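Local coordinates for putative polyketide synthase (Brevibacillus brevis, PDB 5HU7), which probably dehydrates beta-hydroxyacyl chains during polyketide assembly, as the dehydratase domain of a trans-AT polyketide synthase, at residues L12-H17 with Q35-A40; L56-A61 with V97-Y102; D180-A185 with T220-T225; L206-S211 with E245-Y250; E214-S219 with A259-S264. All blocks are in the same frame, centred on the assembly; numbering follows the deposited sequence.

Contact 1 of 5, residues L12-H17 with Q35-A40; sequences LHPLLH and QELFMA
Leu-15 lies across the ring of Phe-38 at about a right angle, and this is the tight, buried half of the contact. Its CD1 methyl sits over the ring centre, 4.0 Å from the centroid and 13° off the normal, a CH-pi contact; the second methyl, CD2, meets Phe-38 CD1 at 3.7 Å. Phe-38 CG is anti to its own carbonyl carbon (chi1 -72°), which turns the ring to Leu-15. Pro-14 comes to the same ring from its edge, CB to Phe-38 CE1 at 4.4 Å. Both loop residues are presented by a type I beta turn from His-13 to Leu-16, leading into the first strands of the N-terminal hot-dog half. The turn is stapled by side chains: His-13 ND1 accepts from Leu-15 N (2.9 Å), and His-17 NE2 donates to Pro-14 O from 45° above the carbonyl plane. The looser side is partly exposed. There Pro-14 and Leu-37 run side by side, CG to CD2 at 4.1 Å.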
# COMPACT_ATOMS: atom_id res chain seq x y z
N LEU A 12 7.78 0.89 1.08
CA LEU A 12 7.92 0.46 -0.31
C LEU A 12 9.19 1.00 -0.96
O LEU A 12 9.84 0.31 -1.75
CB LEU A 12 6.71 0.89 -1.17
CG LEU A 12 5.32 0.46 -0.70
CD1 LEU A 12 4.24 1.21 -1.46
CD2 LEU A 12 5.13 -1.03 -0.86
N HIS A 13 9.52 2.26 -0.67
CA HIS A 13 10.65 2.95 -1.27
C HIS A 13 11.03 4.12 -0.34
O HIS A 13 10.15 4.60 0.38
CB HIS A 13 10.15 3.44 -2.65
CG HIS A 13 11.09 4.31 -3.42
ND1 HIS A 13 11.20 5.67 -3.15
CD2 HIS A 13 11.90 4.01 -4.46
CE1 HIS A 13 12.09 6.14 -4.00
NE2 HIS A 13 12.55 5.17 -4.80
N PRO A 14 12.29 4.63 -0.34
CA PRO A 14 12.62 5.75 0.56
C PRO A 14 11.66 6.95 0.49
O PRO A 14 11.42 7.61 1.49
CB PRO A 14 14.03 6.14 0.10
CG PRO A 14 14.60 4.87 -0.39
CD PRO A 14 13.48 4.20 -1.10
N LEU A 15 11.07 7.21 -0.68
CA LEU A 15 10.16 8.31 -0.86
C LEU A 15 8.70 7.90 -0.93
O LEU A 15 7.88 8.80 -0.96
CB LEU A 15 10.56 9.10 -2.11
CG LEU A 15 11.97 9.71 -2.10
CD1 LEU A 15 12.19 10.58 -3.30
CD2 LEU A 15 12.18 10.53 -0.85
N LEU A 16 8.37 6.60 -0.97
CA LEU A 16 6.97 6.11 -1.00
C LEU A 16 6.83 5.20 0.16
O LEU A 16 7.22 4.04 0.04
CB LEU A 16 6.64 5.24 -2.22
CG LEU A 16 6.34 5.81 -3.53
CD1 LEU A 16 5.72 4.75 -4.35
CD2 LEU A 16 5.44 7.03 -3.44
N HIS A 17 6.25 5.64 1.24
CA HIS A 17 6.19 4.80 2.43
C HIS A 17 5.05 3.80 2.39
O HIS A 17 5.25 2.64 2.75
CB HIS A 17 6.17 5.68 3.69
CG HIS A 17 7.34 6.61 3.75
ND1 HIS A 17 7.38 7.66 4.64
CD2 HIS A 17 8.49 6.60 3.04
CE1 HIS A 17 8.54 8.27 4.42
NE2 HIS A 17 9.21 7.69 3.42
N GLN A 35 14.83 14.61 7.90
CA GLN A 35 15.99 13.78 8.20
C GLN A 35 16.14 12.60 7.24
O GLN A 35 17.15 11.90 7.32
CB GLN A 35 15.88 13.24 9.64
CG GLN A 35 15.92 14.30 10.74
CD GLN A 35 17.24 15.05 10.74
OE1 GLN A 35 17.31 16.20 10.31
NE2 GLN A 35 18.32 14.38 11.15
N GLU A 36 15.19 12.37 6.32
CA GLU A 36 15.27 11.22 5.42
C GLU A 36 16.41 11.35 4.37
O GLU A 36 17.14 12.33 4.36
CB GLU A 36 13.90 10.93 4.78
CG GLU A 36 12.84 10.52 5.79
CD GLU A 36 12.11 11.63 6.51
OE1 GLU A 36 12.31 12.82 6.17
OE2 GLU A 36 11.31 11.31 7.43
N LEU A 37 16.61 10.28 3.57
CA LEU A 37 17.66 10.12 2.56
C LEU A 37 17.87 11.28 1.57
O LEU A 37 18.98 11.82 1.46
CB LEU A 37 17.38 8.81 1.78
CG LEU A 37 18.44 8.33 0.80
CD1 LEU A 37 19.82 8.21 1.49
CD2 LEU A 37 18.03 7.00 0.23
N PHE A 38 16.82 11.65 0.85
CA PHE A 38 16.91 12.74 -0.15
C PHE A 38 16.90 14.10 0.54
O PHE A 38 17.48 15.05 0.03
CB PHE A 38 15.78 12.64 -1.18
CG PHE A 38 15.97 11.47 -2.12
CD1 PHE A 38 15.78 10.16 -1.68
CD2 PHE A 38 16.40 11.67 -3.43
CE1 PHE A 38 15.98 9.09 -2.53
CE2 PHE A 38 16.61 10.59 -4.28
CZ PHE A 38 16.40 9.31 -3.83
N MET A 39 16.34 14.15 1.74
CA MET A 39 16.25 15.36 2.55
C MET A 39 17.60 15.68 3.18
O MET A 39 17.81 16.81 3.60
CB MET A 39 15.24 15.19 3.71
CG MET A 39 14.01 14.39 3.39
SD MET A 39 13.05 15.13 2.08
CE MET A 39 12.00 15.94 3.03
N ALA A 40 18.47 14.63 3.34
CA ALA A 40 19.81 14.65 3.96
C ALA A 40 20.58 15.94 3.70
O ALA A 40 20.96 16.23 2.55
CB ALA A 40 20.64 13.46 3.47

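Contact 2 of 5, residues L56-A61 with V97-Y102; sequences LEMARA and VHVGIY
Val-97 opens the strand's contact with Met-58 lightly, its CG1 methyl standing 4.2 Å from the Met-58 sulfur SD. The next residue, His-98, turns to the other face of the strand, where its ND1 is hydrogen-bonded to Ser-29 OG and its ring meets that of Tyr-114. Val-99 comes back to the helix side and takes the main load: its CG2 lies 3.4 Å from Met-58 SD, a close fit, and 3.7 Å from Met-58 CG. The methionine reaches out with CG anti to the backbone N (chi1 -162°), then bends at chi3, turning CE aside and leaving the sulfur to face Val-99. This is the hot-dog fold in small: helix 52-65 is the sausage, and strand 95-105, paired with strands 26-32 and 108-115, is part of the sheet wrapped round it. At Gly-100 the strand leaves room on its outer face for Tyr-102, whose OH sits 3.8 Å from Gly-100 CA. Ile-101 packs on Tyr-111, which Ala-59 of the helix also touches. Tyr-102 ends the segment with its ring in a cation-pi contact with Lys-112. On another side of the helix, Arg-60 NH2 and Glu-57 OE2 form a salt bridge of 2.8 Å, nearly in the guanidinium plane.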
# COMPACT_ATOMS: atom_id res chain seq x y z
N LEU A 56 10.99 13.81 -9.01
CA LEU A 56 11.04 12.90 -10.14
C LEU A 56 11.15 11.47 -9.71
O LEU A 56 10.49 10.59 -10.26
CB LEU A 56 12.22 13.25 -11.03
CG LEU A 56 12.25 14.69 -11.60
CD1 LEU A 56 13.56 14.92 -12.33
CD2 LEU A 56 11.10 14.94 -12.50
N GLU A 57 12.01 11.23 -8.73
CA GLU A 57 12.23 9.91 -8.11
C GLU A 57 10.95 9.38 -7.43
O GLU A 57 10.61 8.21 -7.61
CB GLU A 57 13.39 10.01 -7.11
CG GLU A 57 13.83 8.72 -6.47
CD GLU A 57 14.13 7.59 -7.42
OE1 GLU A 57 14.70 7.86 -8.49
OE2 GLU A 57 13.76 6.43 -7.12
N MET A 58 10.22 10.24 -6.69
CA MET A 58 8.96 9.89 -6.03
C MET A 58 7.88 9.52 -7.06
O MET A 58 7.23 8.50 -6.94
CB MET A 58 8.45 11.03 -5.13
CG MET A 58 7.43 10.59 -4.13
SD MET A 58 6.56 11.91 -3.23
CE MET A 58 7.79 12.60 -2.42
N ALA A 59 7.72 10.34 -8.09
CA ALA A 59 6.76 10.11 -9.18
C ALA A 59 7.05 8.82 -9.94
O ALA A 59 6.13 8.07 -10.27
CB ALA A 59 6.81 11.27 -10.14
N ARG A 60 8.33 8.55 -10.19
CA ARG A 60 8.77 7.34 -10.89
C ARG A 60 8.50 6.11 -10.05
O ARG A 60 8.08 5.09 -10.58
CB ARG A 60 10.28 7.46 -11.15
CG ARG A 60 10.86 6.32 -11.96
CD ARG A 60 12.32 6.17 -11.65
NE ARG A 60 12.56 5.76 -10.26
CZ ARG A 60 12.48 4.52 -9.79
NH1 ARG A 60 12.15 3.51 -10.59
NH2 ARG A 60 12.74 4.27 -8.51
N ALA A 61 8.81 6.17 -8.76
CA ALA A 61 8.57 5.07 -7.84
C ALA A 61 7.06 4.72 -7.77
O ALA A 61 6.73 3.55 -7.87
CB ALA A 61 9.10 5.45 -6.46
N VAL A 97 2.95 13.84 2.47
CA VAL A 97 2.93 14.07 1.03
C VAL A 97 2.31 12.88 0.34
O VAL A 97 2.69 11.75 0.64
CB VAL A 97 4.36 14.28 0.49
CG1 VAL A 97 4.33 14.72 -0.97
CG2 VAL A 97 5.12 15.29 1.33
N HIS A 98 1.43 13.13 -0.61
CA HIS A 98 0.75 12.09 -1.38
C HIS A 98 1.16 12.12 -2.85
O HIS A 98 1.50 13.16 -3.37
CB HIS A 98 -0.76 12.28 -1.29
CG HIS A 98 -1.28 12.39 0.10
ND1 HIS A 98 -1.27 11.30 0.95
CD2 HIS A 98 -1.82 13.44 0.74
CE1 HIS A 98 -1.78 11.73 2.08
NE2 HIS A 98 -2.15 13.01 2.00
N VAL A 99 1.11 10.97 -3.50
CA VAL A 99 1.33 10.85 -4.94
C VAL A 99 0.12 10.12 -5.49
O VAL A 99 -0.07 8.93 -5.21
CB VAL A 99 2.59 10.09 -5.40
CG1 VAL A 99 2.82 10.34 -6.88
CG2 VAL A 99 3.79 10.47 -4.59
N GLY A 100 -0.69 10.83 -6.25
CA GLY A 100 -1.85 10.23 -6.88
C GLY A 100 -1.50 9.87 -8.30
O GLY A 100 -0.69 10.56 -8.93
N ILE A 101 -2.08 8.78 -8.81
CA ILE A 101 -1.90 8.33 -10.18
C ILE A 101 -3.32 8.31 -10.79
O ILE A 101 -4.22 7.74 -10.18
CB ILE A 101 -1.24 6.95 -10.26
CG1 ILE A 101 0.13 6.91 -9.54
CG2 ILE A 101 -1.12 6.51 -11.73
CD1 ILE A 101 1.20 7.76 -10.12
N TYR A 102 -3.54 8.96 -11.95
CA TYR A 102 -4.84 9.11 -12.61
C TYR A 102 -4.73 8.72 -14.10
O TYR A 102 -3.69 8.92 -14.74
CB TYR A 102 -5.30 10.58 -12.54
CG TYR A 102 -5.09 11.24 -11.20
CD1 TYR A 102 -3.89 11.87 -10.89
CD2 TYR A 102 -6.10 11.24 -10.23
CE1 TYR A 102 -3.65 12.39 -9.63
CE2 TYR A 102 -5.87 11.76 -8.95
CZ TYR A 102 -4.66 12.37 -8.67
OH TYR A 102 -4.43 12.93 -7.45

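Contact 3 of 5, residues D180-A185 with T220-T225; sequences DQVYRA and TRYLIT
The strand bearing Val-182 and Arg-184 passes the helix bearing Tyr-222 with its closest CA atoms, those of Arg-184 and Leu-223, 8.2 Å apart. Tyr-222 carries the helix side of the contact. Val-182 and the tyrosine slide past each other in opposite directions, the valine CG1 methyl meeting ring atom CE2 obliquely at 3.8 Å. Arg-184 instead crosses the tyrosine at about a right angle and wraps the phenol end: its CD is 3.2 Å from Tyr-222 OH. The arginine leaves the strand extended and then bends at chi3 (58°), which swings NE round toward the same oxygen. The guanidinium and phenol planes stand 75° apart. The resulting bond from Arg-184 NE to Tyr-222 OH, 3.2 Å long, is weak because the angle at the hydrogen is just 122°, although the hydroxyl does lie at the guanidinium edge, near its plane. Farther out, Arg-184 NH1 makes a long, weak ion pair with Glu-226. Tyr-222 lies between helix 212-227 and the sheet of the C-terminal hot-dog half, with Leu-156 and Val-189 of strands 154-157 and 188-193 against it, and helix 158-167 closes in with Leu-164 on the tyrosine and Cys-161 on Val-182.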
# COMPACT_ATOMS: atom_id res chain seq x y z
N ASP A 180 34.43 15.25 -9.69
CA ASP A 180 35.84 14.92 -9.81
C ASP A 180 36.53 15.98 -10.69
O ASP A 180 37.55 16.55 -10.31
CB ASP A 180 36.05 13.53 -10.43
CG ASP A 180 35.71 12.36 -9.52
OD1 ASP A 180 36.08 12.41 -8.33
OD2 ASP A 180 35.15 11.37 -10.02
N GLN A 181 35.98 16.22 -11.86
CA GLN A 181 36.54 17.19 -12.79
C GLN A 181 35.51 17.64 -13.78
O GLN A 181 34.52 16.95 -13.98
CB GLN A 181 37.78 16.62 -13.51
CG GLN A 181 37.57 15.22 -14.09
CD GLN A 181 38.85 14.62 -14.63
OE1 GLN A 181 39.39 15.07 -15.64
NE2 GLN A 181 39.35 13.58 -13.99
N VAL A 182 35.73 18.79 -14.40
CA VAL A 182 34.79 19.33 -15.37
C VAL A 182 35.52 19.61 -16.65
O VAL A 182 36.45 20.40 -16.65
CB VAL A 182 34.08 20.59 -14.85
CG1 VAL A 182 33.19 21.20 -15.91
CG2 VAL A 182 33.28 20.25 -13.61
N TYR A 183 35.06 19.01 -17.74
CA TYR A 183 35.57 19.23 -19.10
C TYR A 183 34.68 20.27 -19.78
O TYR A 183 33.52 20.01 -20.01
CB TYR A 183 35.47 17.93 -19.89
CG TYR A 183 36.38 16.83 -19.40
CD1 TYR A 183 35.95 15.91 -18.47
CD2 TYR A 183 37.61 16.61 -20.00
CE1 TYR A 183 36.74 14.84 -18.08
CE2 TYR A 183 38.41 15.53 -19.64
CZ TYR A 183 37.98 14.66 -18.65
OH TYR A 183 38.76 13.60 -18.28
N ARG A 184 35.22 21.44 -20.12
CA ARG A 184 34.44 22.47 -20.77
C ARG A 184 34.77 22.57 -22.22
O ARG A 184 35.93 22.67 -22.61
CB ARG A 184 34.64 23.88 -20.17
CG ARG A 184 33.65 24.89 -20.82
CD ARG A 184 33.76 26.33 -20.40
NE ARG A 184 35.09 26.90 -20.65
CZ ARG A 184 35.52 27.32 -21.84
NH1 ARG A 184 34.75 27.24 -22.92
NH2 ARG A 184 36.75 27.82 -21.96
N ALA A 185 33.74 22.72 -22.99
CA ALA A 185 33.89 22.96 -24.40
C ALA A 185 32.89 24.04 -24.75
O ALA A 185 31.96 24.30 -23.98
CB ALA A 185 33.55 21.70 -25.16
N THR A 220 25.70 23.51 -13.93
CA THR A 220 24.83 24.25 -14.85
C THR A 220 25.15 25.73 -14.76
O THR A 220 25.21 26.41 -15.79
CB THR A 220 23.32 23.97 -14.65
OG1 THR A 220 22.85 24.47 -13.39
CG2 THR A 220 22.95 22.50 -14.82
N ARG A 221 25.41 26.22 -13.54
CA ARG A 221 25.80 27.62 -13.32
C ARG A 221 27.11 27.95 -14.04
O ARG A 221 27.25 29.05 -14.57
CB ARG A 221 25.94 27.92 -11.83
CG ARG A 221 24.61 27.96 -11.11
CD ARG A 221 24.84 27.94 -9.62
NE ARG A 221 23.60 28.11 -8.86
CZ ARG A 221 23.52 28.04 -7.53
NH1 ARG A 221 24.60 27.80 -6.80
NH2 ARG A 221 22.35 28.21 -6.92
N TYR A 222 28.04 26.99 -14.09
CA TYR A 222 29.31 27.14 -14.80
C TYR A 222 29.07 27.25 -16.32
O TYR A 222 29.74 28.03 -16.99
CB TYR A 222 30.28 25.99 -14.45
CG TYR A 222 31.57 26.03 -15.24
CD1 TYR A 222 32.30 27.21 -15.36
CD2 TYR A 222 32.04 24.90 -15.89
CE1 TYR A 222 33.44 27.27 -16.15
CE2 TYR A 222 33.19 24.95 -16.68
CZ TYR A 222 33.90 26.13 -16.79
OH TYR A 222 35.06 26.23 -17.53
N LEU A 223 28.10 26.49 -16.85
CA LEU A 223 27.76 26.58 -18.28
C LEU A 223 27.10 27.95 -18.57
O LEU A 223 27.52 28.66 -19.49
CB LEU A 223 26.79 25.43 -18.67
CG LEU A 223 26.31 25.40 -20.13
CD1 LEU A 223 27.47 25.37 -21.12
CD2 LEU A 223 25.37 24.23 -20.35
N ILE A 224 26.09 28.31 -17.74
CA ILE A 224 25.33 29.56 -17.85
C ILE A 224 26.23 30.81 -17.77
O ILE A 224 26.09 31.68 -18.63
CB ILE A 224 24.16 29.59 -16.81
CG1 ILE A 224 23.07 28.55 -17.20
CG2 ILE A 224 23.55 31.00 -16.69
CD1 ILE A 224 22.15 28.13 -16.07
N THR A 225 27.15 30.89 -16.78
CA THR A 225 28.05 32.06 -16.63
C THR A 225 29.09 32.23 -17.77
O THR A 225 29.48 33.37 -18.06
CB THR A 225 28.77 32.06 -15.26
OG1 THR A 225 29.49 30.84 -15.09
CG2 THR A 225 27.81 32.32 -14.10

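Contact 4 of 5, residues L206-S211 with E245-Y250; sequences LVFHPS and EELEIY
Val-207 and Ile-249 meet tip to tip, CG1 against CG2 at 3.9 Å, and beside them Phe-208 touches Leu-247 end-on. Val-207 CG1, anti to the backbone N (chi1 165°), is the branch that meets Ile-249. The phenylalanine ring presents its far corner, CZ, which rests between the two leucine methyls: CD2 lies at the ring edge, in its plane, 3.8 Å away, and CD1 is at 4.0 Å. All four residues are buried. The next shell comes from helix 52-65. Glu-57 OE1 accepts from the backbone N of both Val-207 and Phe-208, pinning the loop, while Arg-60 packs on Val-207 and Ile-249 and Leu-56 on Phe-208. Strand 241-249 runs between strand 76-84 of the N-terminal half and strand 287-298 of the C-terminal half, so the contact sits at the seam of the double hot-dog. A third shell sets the loop's exit. His-209 ND1 takes the N-H of Ser-211 (3.0 Å, 160° at the hydrogen), a capping bond just ahead of helix 212-227; its NE2 is bonded to Pro-196 O. On the strand, Tyr-250 OH donates to the anti lone pair of Glu-248 OE1, 2.7 Å away, and Glu-248 OE2 makes a salt bridge with Arg-78. At the start of this segment of strand 241-249, Glu-245 and Glu-246 form a classic beta bulge opposite Arg-292, where the strand turns a corner.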
# COMPACT_ATOMS: atom_id res chain seq x y z
N LEU A 206 16.50 3.10 -5.76
CA LEU A 206 16.68 4.37 -6.45
C LEU A 206 17.16 4.30 -7.90
O LEU A 206 17.74 3.31 -8.33
CB LEU A 206 17.68 5.21 -5.65
CG LEU A 206 17.32 5.41 -4.16
CD1 LEU A 206 18.27 6.41 -3.48
CD2 LEU A 206 15.85 5.81 -4.00
N VAL A 207 16.80 5.32 -8.66
CA VAL A 207 17.29 5.57 -10.00
C VAL A 207 18.15 6.85 -9.90
O VAL A 207 19.33 6.83 -10.27
CB VAL A 207 16.13 5.68 -11.04
CG1 VAL A 207 16.60 6.30 -12.35
CG2 VAL A 207 15.52 4.30 -11.29
N PHE A 208 17.56 7.93 -9.33
CA PHE A 208 18.22 9.20 -9.08
C PHE A 208 18.88 9.17 -7.73
O PHE A 208 18.22 8.89 -6.72
CB PHE A 208 17.23 10.36 -9.05
CG PHE A 208 16.56 10.65 -10.37
CD1 PHE A 208 17.19 11.44 -11.32
CD2 PHE A 208 15.28 10.22 -10.63
CE1 PHE A 208 16.56 11.73 -12.51
CE2 PHE A 208 14.66 10.48 -11.84
CZ PHE A 208 15.31 11.24 -12.77
N HIS A 209 20.18 9.50 -7.70
CA HIS A 209 20.97 9.51 -6.49
C HIS A 209 20.53 10.73 -5.66
O HIS A 209 20.26 11.78 -6.24
CB HIS A 209 22.45 9.62 -6.87
CG HIS A 209 23.40 9.38 -5.75
ND1 HIS A 209 23.70 10.38 -4.85
CD2 HIS A 209 24.07 8.26 -5.41
CE1 HIS A 209 24.51 9.82 -3.96
NE2 HIS A 209 24.85 8.58 -4.32
N PRO A 210 20.48 10.64 -4.31
CA PRO A 210 20.05 11.79 -3.52
C PRO A 210 20.96 13.03 -3.56
O PRO A 210 20.52 14.09 -3.14
CB PRO A 210 19.94 11.21 -2.10
CG PRO A 210 20.84 10.07 -2.09
CD PRO A 210 20.73 9.47 -3.44
N SER A 211 22.21 12.89 -4.04
CA SER A 211 23.18 13.99 -4.09
C SER A 211 23.42 14.54 -5.49
O SER A 211 24.20 15.48 -5.62
CB SER A 211 24.50 13.52 -3.51
OG SER A 211 24.31 12.78 -2.31
N GLU A 245 10.52 19.17 -19.90
CA GLU A 245 9.75 18.72 -21.04
C GLU A 245 9.73 17.22 -21.21
O GLU A 245 8.68 16.68 -21.51
CB GLU A 245 10.21 19.41 -22.34
CG GLU A 245 9.44 20.69 -22.64
CD GLU A 245 7.93 20.50 -22.70
OE1 GLU A 245 7.45 19.79 -23.62
OE2 GLU A 245 7.24 20.97 -21.76
N GLU A 246 10.87 16.56 -21.04
CA GLU A 246 10.94 15.12 -21.21
C GLU A 246 12.04 14.52 -20.41
O GLU A 246 13.10 15.11 -20.28
CB GLU A 246 11.14 14.78 -22.71
CG GLU A 246 10.83 13.34 -23.08
CD GLU A 246 11.00 13.08 -24.56
OE1 GLU A 246 12.15 12.87 -25.00
OE2 GLU A 246 9.98 13.12 -25.29
N LEU A 247 11.80 13.31 -19.92
CA LEU A 247 12.74 12.54 -19.14
C LEU A 247 12.58 11.11 -19.59
O LEU A 247 11.48 10.57 -19.49
CB LEU A 247 12.39 12.66 -17.64
CG LEU A 247 12.97 11.65 -16.66
CD1 LEU A 247 14.46 11.62 -16.70
CD2 LEU A 247 12.56 11.99 -15.23
N GLU A 248 13.67 10.50 -20.06
CA GLU A 248 13.67 9.11 -20.47
C GLU A 248 14.61 8.34 -19.57
O GLU A 248 15.71 8.80 -19.34
CB GLU A 248 14.02 9.00 -21.96
CG GLU A 248 12.87 9.44 -22.85
CD GLU A 248 13.09 9.39 -24.34
OE1 GLU A 248 14.23 9.09 -24.76
OE2 GLU A 248 12.11 9.59 -25.10
N ILE A 249 14.17 7.24 -18.99
CA ILE A 249 14.98 6.39 -18.12
C ILE A 249 15.14 5.07 -18.92
O ILE A 249 14.16 4.38 -19.16
CB ILE A 249 14.32 6.17 -16.74
CG1 ILE A 249 13.99 7.51 -16.06
CG2 ILE A 249 15.26 5.34 -15.85
CD1 ILE A 249 13.12 7.37 -14.78
N TYR A 250 16.37 4.78 -19.36
CA TYR A 250 16.67 3.63 -20.24
C TYR A 250 16.92 2.30 -19.52
O TYR A 250 16.82 1.25 -20.15
CB TYR A 250 17.84 3.97 -21.15
CG TYR A 250 17.58 5.23 -21.94
CD1 TYR A 250 16.56 5.28 -22.88
CD2 TYR A 250 18.28 6.40 -21.68
CE1 TYR A 250 16.28 6.45 -23.58
CE2 TYR A 250 18.00 7.57 -22.37
CZ TYR A 250 17.02 7.58 -23.34
OH TYR A 250 16.78 8.75 -24.01

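Contact 5 of 5, residues E214-S219 with A259-S264; sequences ESLLPS and ALIRFS
This is buried, apolar helix-on-sheet packing inside the C-terminal hot-dog half, with Leu-216 and Ser-219 of the central helix laid on Ala-259 and Ile-261 of strand 258-263. The two axes approach to 10.4 Å and cross at -38°, N-to-C directions roughly agreeing. Leu-216 does its touching with one methyl: CD2 presses on Ala-259 CB at 3.5 Å and meets Ile-261 CD1 at 4.0 Å. That isoleucine methyl also meets Ser-219 CB, at 3.7 Å, so it wedges between residues on successive turns of the helix. Ile-261 CG1 is anti to the carbonyl carbon (chi1 -56°) and chi2 is extended, which carries CD1 that far. Pro-218, lacking an N-H, kinks the helix here. Beside it Ser-219 OG is folded back on the helix and donates to Ser-215 O at 2.7 Å. With the hydroxyl occupied in this way, the serine offers the strand its CB, and the layers adhere through dispersion and the exclusion of water rather than through polar bonds.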
# COMPACT_ATOMS: atom_id res chain seq x y z
N GLU A 214 23.10 18.40 -6.04
CA GLU A 214 24.15 19.20 -5.38
C GLU A 214 25.42 19.29 -6.26
O GLU A 214 26.27 20.15 -6.00
CB GLU A 214 24.51 18.65 -3.97
CG GLU A 214 23.36 18.15 -3.10
CD GLU A 214 22.10 18.99 -3.05
OE1 GLU A 214 22.17 20.12 -2.51
OE2 GLU A 214 21.03 18.50 -3.48
N SER A 215 25.56 18.39 -7.27
CA SER A 215 26.67 18.32 -8.20
C SER A 215 26.37 19.00 -9.53
O SER A 215 27.26 19.62 -10.11
CB SER A 215 27.02 16.87 -8.49
OG SER A 215 27.27 16.16 -7.28
N LEU A 216 25.16 18.82 -10.03
CA LEU A 216 24.72 19.37 -11.30
C LEU A 216 24.50 20.86 -11.25
O LEU A 216 24.92 21.56 -12.15
CB LEU A 216 23.43 18.66 -11.75
CG LEU A 216 23.58 17.20 -12.21
CD1 LEU A 216 22.23 16.61 -12.58
CD2 LEU A 216 24.51 17.09 -13.37
N LEU A 217 23.85 21.35 -10.21
CA LEU A 217 23.57 22.78 -10.07
C LEU A 217 24.84 23.66 -10.23
O LEU A 217 24.84 24.47 -11.15
CB LEU A 217 22.83 23.05 -8.75
CG LEU A 217 22.51 24.53 -8.43
CD1 LEU A 217 21.79 25.22 -9.62
CD2 LEU A 217 21.67 24.61 -7.17
N PRO A 218 25.94 23.48 -9.48
CA PRO A 218 27.15 24.30 -9.75
C PRO A 218 27.68 24.16 -11.18
O PRO A 218 28.21 25.11 -11.76
CB PRO A 218 28.18 23.82 -8.71
CG PRO A 218 27.64 22.56 -8.15
CD PRO A 218 26.15 22.58 -8.33
N SER A 219 27.49 22.96 -11.78
CA SER A 219 27.89 22.64 -13.15
C SER A 219 27.03 23.38 -14.18
O SER A 219 27.56 23.77 -15.22
CB SER A 219 27.82 21.14 -13.39
OG SER A 219 28.50 20.39 -12.39
N ALA A 259 27.91 13.39 -16.40
CA ALA A 259 26.76 14.17 -16.82
C ALA A 259 27.22 15.12 -17.93
O ALA A 259 28.17 15.86 -17.73
CB ALA A 259 26.19 14.97 -15.65
N LEU A 260 26.62 15.02 -19.10
CA LEU A 260 26.89 15.93 -20.21
C LEU A 260 25.77 16.95 -20.17
O LEU A 260 24.62 16.56 -20.21
CB LEU A 260 26.88 15.19 -21.54
CG LEU A 260 27.12 16.06 -22.80
CD1 LEU A 260 28.50 16.65 -22.81
CD2 LEU A 260 26.91 15.27 -24.03
N ILE A 261 26.10 18.24 -20.04
CA ILE A 261 25.09 19.29 -19.93
C ILE A 261 25.29 20.23 -21.10
O ILE A 261 26.41 20.65 -21.38
CB ILE A 261 25.20 20.07 -18.59
CG1 ILE A 261 25.11 19.14 -17.35
CG2 ILE A 261 24.13 21.16 -18.50
CD1 ILE A 261 25.87 19.65 -16.17
N ARG A 262 24.18 20.60 -21.75
CA ARG A 262 24.13 21.49 -22.91
C ARG A 262 22.91 22.39 -22.76
O ARG A 262 22.00 22.10 -21.98
CB ARG A 262 23.89 20.66 -24.20
CG ARG A 262 24.99 19.68 -24.62
CD ARG A 262 24.56 19.02 -25.92
NE ARG A 262 25.43 17.91 -26.38
CZ ARG A 262 26.57 18.04 -27.06
NH1 ARG A 262 27.06 19.24 -27.34
NH2 ARG A 262 27.24 16.95 -27.44
N PHE A 263 22.84 23.41 -23.60
CA PHE A 263 21.65 24.24 -23.71
C PHE A 263 20.74 23.53 -24.70
O PHE A 263 21.24 23.01 -25.70
CB PHE A 263 21.96 25.62 -24.29
CG PHE A 263 22.69 26.50 -23.33
CD1 PHE A 263 22.02 27.07 -22.25
CD2 PHE A 263 24.05 26.74 -23.49
CE1 PHE A 263 22.71 27.86 -21.33
CE2 PHE A 263 24.72 27.56 -22.60
CZ PHE A 263 24.05 28.11 -21.52
N SER A 264 19.42 23.52 -24.42
CA SER A 264 18.44 22.88 -25.31
C SER A 264 18.26 23.75 -26.55
O SER A 264 18.32 24.98 -26.44
CB SER A 264 17.12 22.65 -24.57
OG SER A 264 16.37 23.84 -24.46

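Overall arrangement
From the N terminus, contact 1 closes the first loop before contact 2 opens; both belong to the N-terminal hot-dog half and touch where His-13 NE2 bonds Glu-57 OE2. The other three follow in the C-terminal half and cross one another: segment 206-211 and segment 214-219 both begin within the loop closed by contact 3 and find their partners beyond it, and contact 4 also crosses contact 5. Contacts 3 and 5 share helix 212-227, their centres about 7 Å apart. Contact 4 joins the halves, its 206-211 loop touching both Phe-38 of contact 1 and Glu-57 of contact 2; contacts 2 and 3 lie about 31 Å apart, centre to centre.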